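Local coordinates for mandelate racemase/muconate lactonizing enzyme-like protein (Roseovarius sp. TM1035, PDB 3RCY), which probably acts as a magnesium-dependent enzyme of the enolase superfamily, related to mandelate racemase and muconate lactonizing enzyme, on a substrate that is not established, at residues A53-V58 with S96-A101; A314-W319 with D344-G349. All coordinates share one frame; numbering follows the deposited sequence.

Contact 1. Residues A53-V58 with S96-A101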
ATOM      1  N   ALA A  53      26.305   6.375 -37.966  1.00 13.19           N
ATOM      2  CA  ALA A  53      25.856   5.083 -38.479  1.00 13.23           C
ATOM      3  C   ALA A  53      24.473   4.728 -37.919  1.00 12.39           C
ATOM      4  O   ALA A  53      23.628   4.219 -38.647  1.00 11.89           O
ATOM      5  CB  ALA A  53      26.873   3.987 -38.170  1.00 13.16           C
ATOM      6  N   VAL A  54      24.246   5.022 -36.638  1.00 11.88           N
ATOM      7  CA  VAL A  54      22.951   4.737 -35.995  1.00 11.54           C
ATOM      8  C   VAL A  54      21.838   5.568 -36.640  1.00 12.38           C
ATOM      9  O   VAL A  54      20.779   5.031 -37.003  1.00 12.60           O
ATOM     10  CB  VAL A  54      23.005   4.989 -34.459  1.00 11.39           C
ATOM     11  CG1 VAL A  54      21.592   4.961 -33.828  1.00 10.77           C
ATOM     12  CG2 VAL A  54      23.920   3.963 -33.783  1.00 11.08           C
ATOM     13  N   ILE A  55      22.088   6.874 -36.781  1.00 12.76           N
ATOM     14  CA  ILE A  55      21.115   7.806 -37.370  1.00 13.25           C
ATOM     15  C   ILE A  55      20.763   7.402 -38.806  1.00 13.49           C
ATOM     16  O   ILE A  55      19.587   7.305 -39.157  1.00 13.14           O
ATOM     17  CB  ILE A  55      21.629   9.267 -37.302  1.00 13.32           C
ATOM     18  CG1 ILE A  55      21.676   9.737 -35.841  1.00 14.04           C
ATOM     19  CG2 ILE A  55      20.752  10.203 -38.124  1.00 14.23           C
ATOM     20  CD1 ILE A  55      22.559  10.963 -35.611  1.00 13.17           C
ATOM     21  N   GLU A  56      21.788   7.138 -39.616  1.00 13.78           N
ATOM     22  CA  GLU A  56      21.593   6.691 -40.997  1.00 14.81           C
ATOM     23  C   GLU A  56      20.741   5.417 -41.071  1.00 14.34           C
ATOM     24  O   GLU A  56      19.852   5.313 -41.915  1.00 14.62           O
ATOM     25  CB  GLU A  56      22.948   6.499 -41.714  1.00 16.38           C
ATOM     26  CG  GLU A  56      23.639   7.813 -42.092  1.00 28.91           C
ATOM     27  CD  GLU A  56      25.073   7.630 -42.596  1.00 19.55           C
ATOM     28  OE1 GLU A  56      25.558   6.475 -42.633  1.00 30.43           O
ATOM     29  OE2 GLU A  56      25.719   8.645 -42.955  1.00 30.02           O
ATOM     30  N   ASP A  57      21.004   4.468 -40.170  1.00 13.49           N
ATOM     31  CA  ASP A  57      20.228   3.226 -40.096  1.00 13.68           C
ATOM     32  C   ASP A  57      18.757   3.503 -39.783  1.00 13.26           C
ATOM     33  O   ASP A  57      17.870   3.082 -40.528  1.00 13.18           O
ATOM     34  CB  ASP A  57      20.817   2.278 -39.046  1.00 14.28           C
ATOM     35  CG  ASP A  57      20.126   0.925 -39.025  1.00 12.54           C
ATOM     36  OD1 ASP A  57      18.942   0.858 -38.636  1.00 15.00           O
ATOM     37  OD2 ASP A  57      20.769  -0.082 -39.387  1.00 15.11           O
ATOM     38  N   VAL A  58      18.514   4.202 -38.676  1.00 12.63           N
ATOM     39  CA  VAL A  58      17.158   4.560 -38.248  1.00 12.64           C
ATOM     40  C   VAL A  58      16.376   5.253 -39.373  1.00 12.89           C
ATOM     41  O   VAL A  58      15.231   4.880 -39.679  1.00 12.77           O
ATOM     42  CB  VAL A  58      17.202   5.462 -36.978  1.00 12.64           C
ATOM     43  CG1 VAL A  58      15.817   6.054 -36.677  1.00  9.31           C
ATOM     44  CG2 VAL A  58      17.720   4.651 -35.768  1.00  9.35           C
ATOM     45  N   SER A  96      14.760  10.971 -32.370  1.00 11.36           N
ATOM     46  CA  SER A  96      14.259  12.260 -31.854  1.00 11.10           C
ATOM     47  C   SER A  96      14.673  13.454 -32.717  1.00 10.91           C
ATOM     48  O   SER A  96      13.850  14.322 -33.037  1.00 10.75           O
ATOM     49  CB  SER A  96      14.722  12.488 -30.414  1.00 11.03           C
ATOM     50  OG  SER A  96      14.316  11.437 -29.555  1.00 11.47           O
ATOM     51  N   GLY A  97      15.955  13.498 -33.081  1.00 10.91           N
ATOM     52  CA  GLY A  97      16.473  14.539 -33.955  1.00 11.16           C
ATOM     53  C   GLY A  97      15.793  14.536 -35.310  1.00 11.06           C
ATOM     54  O   GLY A  97      15.459  15.591 -35.839  1.00 11.10           O
ATOM     55  N   LEU A  98      15.577  13.341 -35.854  1.00 10.69           N
ATOM     56  CA  LEU A  98      14.909  13.178 -37.146  1.00 10.86           C
ATOM     57  C   LEU A  98      13.435  13.611 -37.062  1.00 11.15           C
ATOM     58  O   LEU A  98      12.901  14.214 -38.000  1.00 11.66           O
ATOM     59  CB  LEU A  98      15.028  11.727 -37.617  1.00 10.55           C
ATOM     60  CG  LEU A  98      16.465  11.199 -37.806  1.00  9.68           C
ATOM     61  CD1 LEU A  98      16.507   9.670 -37.873  1.00 10.89           C
ATOM     62  CD2 LEU A  98      17.118  11.810 -39.042  1.00 10.78           C
ATOM     63  N   GLU A  99      12.796  13.310 -35.931  1.00 10.63           N
ATOM     64  CA  GLU A  99      11.395  13.693 -35.690  1.00 11.08           C
ATOM     65  C   GLU A  99      11.238  15.219 -35.609  1.00 10.95           C
ATOM     66  O   GLU A  99      10.270  15.788 -36.131  1.00 10.58           O
ATOM     67  CB  GLU A  99      10.860  13.003 -34.419  1.00 11.10           C
ATOM     68  CG  GLU A  99       9.352  13.146 -34.185  1.00 13.34           C
ATOM     69  CD  GLU A  99       8.961  14.249 -33.196  1.00 11.96           C
ATOM     70  OE1 GLU A  99       9.769  15.181 -32.955  1.00 13.71           O
ATOM     71  OE2 GLU A  99       7.806  14.202 -32.674  1.00 13.10           O
ATOM     72  N   ILE A 100      12.196  15.880 -34.963  1.00 11.42           N
ATOM     73  CA  ILE A 100      12.195  17.346 -34.891  1.00 11.92           C
ATOM     74  C   ILE A 100      12.296  17.962 -36.297  1.00 12.78           C
ATOM     75  O   ILE A 100      11.593  18.932 -36.606  1.00 12.99           O
ATOM     76  CB  ILE A 100      13.310  17.882 -33.951  1.00 12.04           C
ATOM     77  CG1 ILE A 100      12.988  17.525 -32.490  1.00 11.19           C
ATOM     78  CG2 ILE A 100      13.469  19.406 -34.100  1.00 11.45           C
ATOM     79  CD1 ILE A 100      14.206  17.564 -31.537  1.00 12.27           C
ATOM     80  N   ALA A 101      13.155  17.386 -37.147  1.00 12.90           N
ATOM     81  CA  ALA A 101      13.258  17.810 -38.551  1.00 12.94           C
ATOM     82  C   ALA A 101      11.941  17.610 -39.308  1.00 13.32           C
ATOM     83  O   ALA A 101      11.592  18.418 -40.171  1.00 13.72           O
ATOM     84  CB  ALA A 101      14.405  17.071 -39.258  1.00 12.45           C
TER
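Between 53-58 and 96-101, on helices 48-63 and 89-110, the backbones come nearest at Ile55 and Leu98, whose CA atoms are 8.2 Å apart. Across that gap a single leucine does most of the reaching. Leu98 turns its CB toward the other segment; its first torsion (chi1 -60°) sets CG beside the backbone N, and the fork beyond sends one methyl to each partner. Leu98 CD1 meets Val58 CG1 at 3.9 Å, while Leu98 CD2 lies 4.1 Å from Ile55 CG2. The leucine thus straddles two residues one turn apart, both presenting a branch methyl that is anti to its own backbone N. Leu98 CD1 also comes within 4.1 Å of Ile55 O, a looser approach. Both helices belong to the N-terminal alpha/beta domain of the enolase superfamily, in which a three-stranded antiparallel sheet is followed by helices. The same side chains serve that sheet: Ile55 and Leu98 both touch Leu7 of strand 4-12, and Leu98 also rests on Leu29 of strand 24-31. Phe59 and Met63, farther along helix 48-63, press on Leu98 too, and Ala94 supports both Ile55 and Val58. Beyond this apolar core, Val58 packs on Val46 of the second subunit, while Asp57 OD2 joins Arg61 in a salt bridge and accepts a hydrogen bond from Gly47 N of that subunit.

Contact 2. Residues A314-W319 with D344-G349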
ATOM      1  N   ALA A 314      22.788  21.780 -25.205  1.00 15.05           N
ATOM      2  CA  ALA A 314      22.993  21.404 -26.591  1.00 15.12           C
ATOM      3  C   ALA A 314      22.784  22.649 -27.449  1.00 15.01           C
ATOM      4  O   ALA A 314      22.803  23.770 -26.934  1.00 15.32           O
ATOM      5  CB  ALA A 314      22.020  20.296 -26.981  1.00 15.02           C
ATOM      6  N   GLY A 315      22.577  22.459 -28.748  1.00 14.49           N
ATOM      7  CA  GLY A 315      22.508  23.582 -29.680  1.00 14.11           C
ATOM      8  C   GLY A 315      21.146  24.247 -29.783  1.00 13.73           C
ATOM      9  O   GLY A 315      20.182  23.824 -29.128  1.00 12.83           O
ATOM     10  N   PRO A 316      21.063  25.304 -30.609  1.00 13.92           N
ATOM     11  CA  PRO A 316      19.872  26.137 -30.744  1.00 13.64           C
ATOM     12  C   PRO A 316      18.742  25.476 -31.539  1.00 13.21           C
ATOM     13  O   PRO A 316      17.614  25.975 -31.528  1.00 13.52           O
ATOM     14  CB  PRO A 316      20.397  27.359 -31.502  1.00 13.86           C
ATOM     15  CG  PRO A 316      21.551  26.823 -32.307  1.00 15.53           C
ATOM     16  CD  PRO A 316      22.192  25.820 -31.408  1.00 14.08           C
ATOM     17  N   VAL A 317      19.047  24.388 -32.240  1.00 12.41           N
ATOM     18  CA  VAL A 317      18.028  23.652 -32.990  1.00 12.28           C
ATOM     19  C   VAL A 317      17.155  22.861 -32.021  1.00 12.10           C
ATOM     20  O   VAL A 317      15.927  22.939 -32.083  1.00 12.14           O
ATOM     21  CB  VAL A 317      18.641  22.718 -34.083  1.00 12.40           C
ATOM     22  CG1 VAL A 317      17.564  21.833 -34.706  1.00 11.89           C
ATOM     23  CG2 VAL A 317      19.329  23.545 -35.173  1.00 12.06           C
ATOM     24  N   GLU A 318      17.779  22.112 -31.112  1.00 12.31           N
ATOM     25  CA  GLU A 318      17.001  21.453 -30.068  1.00 12.51           C
ATOM     26  C   GLU A 318      16.245  22.489 -29.234  1.00 12.60           C
ATOM     27  O   GLU A 318      15.108  22.262 -28.838  1.00 11.91           O
ATOM     28  CB  GLU A 318      17.870  20.579 -29.162  1.00 12.81           C
ATOM     29  CG  GLU A 318      17.015  19.644 -28.314  1.00 14.11           C
ATOM     30  CD  GLU A 318      17.739  19.078 -27.112  1.00 13.57           C
ATOM     31  OE1 GLU A 318      18.420  19.846 -26.389  1.00 14.40           O
ATOM     32  OE2 GLU A 318      17.599  17.863 -26.871  1.00 13.68           O
ATOM     33  N   TRP A 319      16.874  23.638 -28.994  1.00 13.28           N
ATOM     34  CA  TRP A 319      16.229  24.707 -28.239  1.00 13.72           C
ATOM     35  C   TRP A 319      14.983  25.242 -28.946  1.00 13.44           C
ATOM     36  O   TRP A 319      13.997  25.556 -28.292  1.00 13.32           O
ATOM     37  CB  TRP A 319      17.213  25.840 -27.967  1.00 15.01           C
ATOM     38  CG  TRP A 319      16.676  26.900 -27.065  1.00 17.27           C
ATOM     39  CD1 TRP A 319      16.232  26.748 -25.774  1.00 16.12           C
ATOM     40  CD2 TRP A 319      16.532  28.286 -27.375  1.00 16.78           C
ATOM     41  NE1 TRP A 319      15.820  27.957 -25.269  1.00 16.60           N
ATOM     42  CE2 TRP A 319      15.996  28.920 -26.227  1.00 17.37           C
ATOM     43  CE3 TRP A 319      16.800  29.059 -28.514  1.00 17.96           C
ATOM     44  CZ2 TRP A 319      15.729  30.291 -26.186  1.00 17.51           C
ATOM     45  CZ3 TRP A 319      16.527  30.426 -28.471  1.00 18.32           C
ATOM     46  CH2 TRP A 319      16.002  31.024 -27.315  1.00 17.71           C
ATOM     47  N   ASP A 344      23.585  31.770 -31.105  1.00 15.86           N
ATOM     48  CA  ASP A 344      22.802  32.787 -31.813  1.00 16.43           C
ATOM     49  C   ASP A 344      23.075  32.780 -33.316  1.00 16.63           C
ATOM     50  O   ASP A 344      22.141  32.799 -34.123  1.00 16.57           O
ATOM     51  CB  ASP A 344      23.052  34.181 -31.224  1.00 17.43           C
ATOM     52  CG  ASP A 344      22.020  35.197 -31.681  1.00 23.31           C
ATOM     53  OD1 ASP A 344      20.864  35.152 -31.205  1.00 17.76           O
ATOM     54  OD2 ASP A 344      22.367  36.050 -32.518  1.00 18.45           O
ATOM     55  N   ALA A 345      24.354  32.717 -33.688  1.00 16.86           N
ATOM     56  CA  ALA A 345      24.754  32.745 -35.095  1.00 16.93           C
ATOM     57  C   ALA A 345      24.291  31.512 -35.877  1.00 16.63           C
ATOM     58  O   ALA A 345      23.945  31.614 -37.060  1.00 16.58           O
ATOM     59  CB  ALA A 345      26.275  32.929 -35.221  1.00 17.45           C
ATOM     60  N   LEU A 346      24.280  30.354 -35.219  1.00 16.44           N
ATOM     61  CA  LEU A 346      23.883  29.098 -35.872  1.00 16.36           C
ATOM     62  C   LEU A 346      22.433  29.115 -36.368  1.00 16.51           C
ATOM     63  O   LEU A 346      22.115  28.495 -37.384  1.00 16.93           O
ATOM     64  CB  LEU A 346      24.115  27.903 -34.944  1.00 16.44           C
ATOM     65  CG  LEU A 346      23.971  26.501 -35.544  1.00 15.66           C
ATOM     66  CD1 LEU A 346      24.825  26.320 -36.816  1.00 16.80           C
ATOM     67  CD2 LEU A 346      24.316  25.441 -34.499  1.00 16.78           C
ATOM     68  N   ILE A 347      21.556  29.819 -35.657  1.00 16.00           N
ATOM     69  CA  ILE A 347      20.191  30.011 -36.151  1.00 16.15           C
ATOM     70  C   ILE A 347      19.904  31.454 -36.586  1.00 16.61           C
ATOM     71  O   ILE A 347      18.742  31.856 -36.696  1.00 16.87           O
ATOM     72  CB  ILE A 347      19.110  29.485 -35.169  1.00 15.90           C
ATOM     73  CG1 ILE A 347      19.178  30.216 -33.813  1.00 12.59           C
ATOM     74  CG2 ILE A 347      19.213  27.946 -35.045  1.00 12.22           C
ATOM     75  CD1 ILE A 347      17.926  30.017 -32.930  1.00 15.04           C
ATOM     76  N   LYS A 348      20.972  32.207 -36.849  1.00 16.94           N
ATOM     77  CA  LYS A 348      20.899  33.592 -37.344  1.00 18.05           C
ATOM     78  C   LYS A 348      19.968  34.491 -36.514  1.00 17.88           C
ATOM     79  O   LYS A 348      19.195  35.276 -37.059  1.00 17.83           O
ATOM     80  CB  LYS A 348      20.531  33.627 -38.841  1.00 19.30           C
ATOM     81  CG  LYS A 348      21.449  32.785 -39.730  1.00 20.01           C
ATOM     82  CD  LYS A 348      21.229  33.042 -41.217  1.00 21.18           C
ATOM     83  CE  LYS A 348      22.150  32.157 -42.061  1.00 20.85           C
ATOM     84  NZ  LYS A 348      21.911  32.311 -43.529  1.00 22.95           N
ATOM     85  N   GLY A 349      20.051  34.363 -35.190  1.00 17.88           N
ATOM     86  CA  GLY A 349      19.245  35.177 -34.272  1.00 18.10           C
ATOM     87  C   GLY A 349      17.736  35.024 -34.385  1.00 18.00           C
ATOM     88  O   GLY A 349      16.991  35.919 -33.974  1.00 18.02           O
TER
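Asp344 O is held by two backbone amides at the end of helix 341-346: firmly by Gly349 N at 2.8 Å and weakly by Ile347 N. With Lys348 N bonded to Ala345 O, this is a Schellman motif, Lys348 taking the positive phi of its C-prime residue. The turn presents Leu346 and Ile347 to Pro316, in the first turn of helix 316-327 of the C-terminal barrel domain. Leu346 CD2 meets Pro316 CD at 3.8 Å, the two side chains crossing at about a right angle. Ile347 runs past the proline ring in the opposite sense. Its first torsion (chi1 61°) brings both branches to the ring, Ile347 CG2 lying 3.8 Å from Pro316 CG. On the other branch, Ile347 CD1 is 3.9 Å from Pro316 CB. An alanine at Ile347 would strip these branches away and is likely to open a gap beside the ring. Trp24, touching Pro316 and Leu346, and Glu40, bonded to Gly315 N and Glu318 N, join the barrel to the N-terminal domain. Between the two segments, then, cohesion comes from shape and the shedding of water, whereas directional bonds at the helix ends probably hold the apolar groups in place.

How the contacts relate
Both contacts are buried and apolar, yet they seat helices in different parts of the fold. Contact 1 joins two mid-helix surfaces within the N-terminal domain, next to a subunit interface; contact 2 sets a helix start against a helix end in the C-terminal domain, where no other chain touches its segments. Contact 2 buries the more surface, 217 Å² against 114 Å², and draws on a proline ring where contact 1 relies wholly on branched aliphatic chains. Their centres lie 19 Å apart, with nearest atoms about 5 Å apart, without touching. Strand 24-31 provides a common neighbour, packing against residues of both contacts.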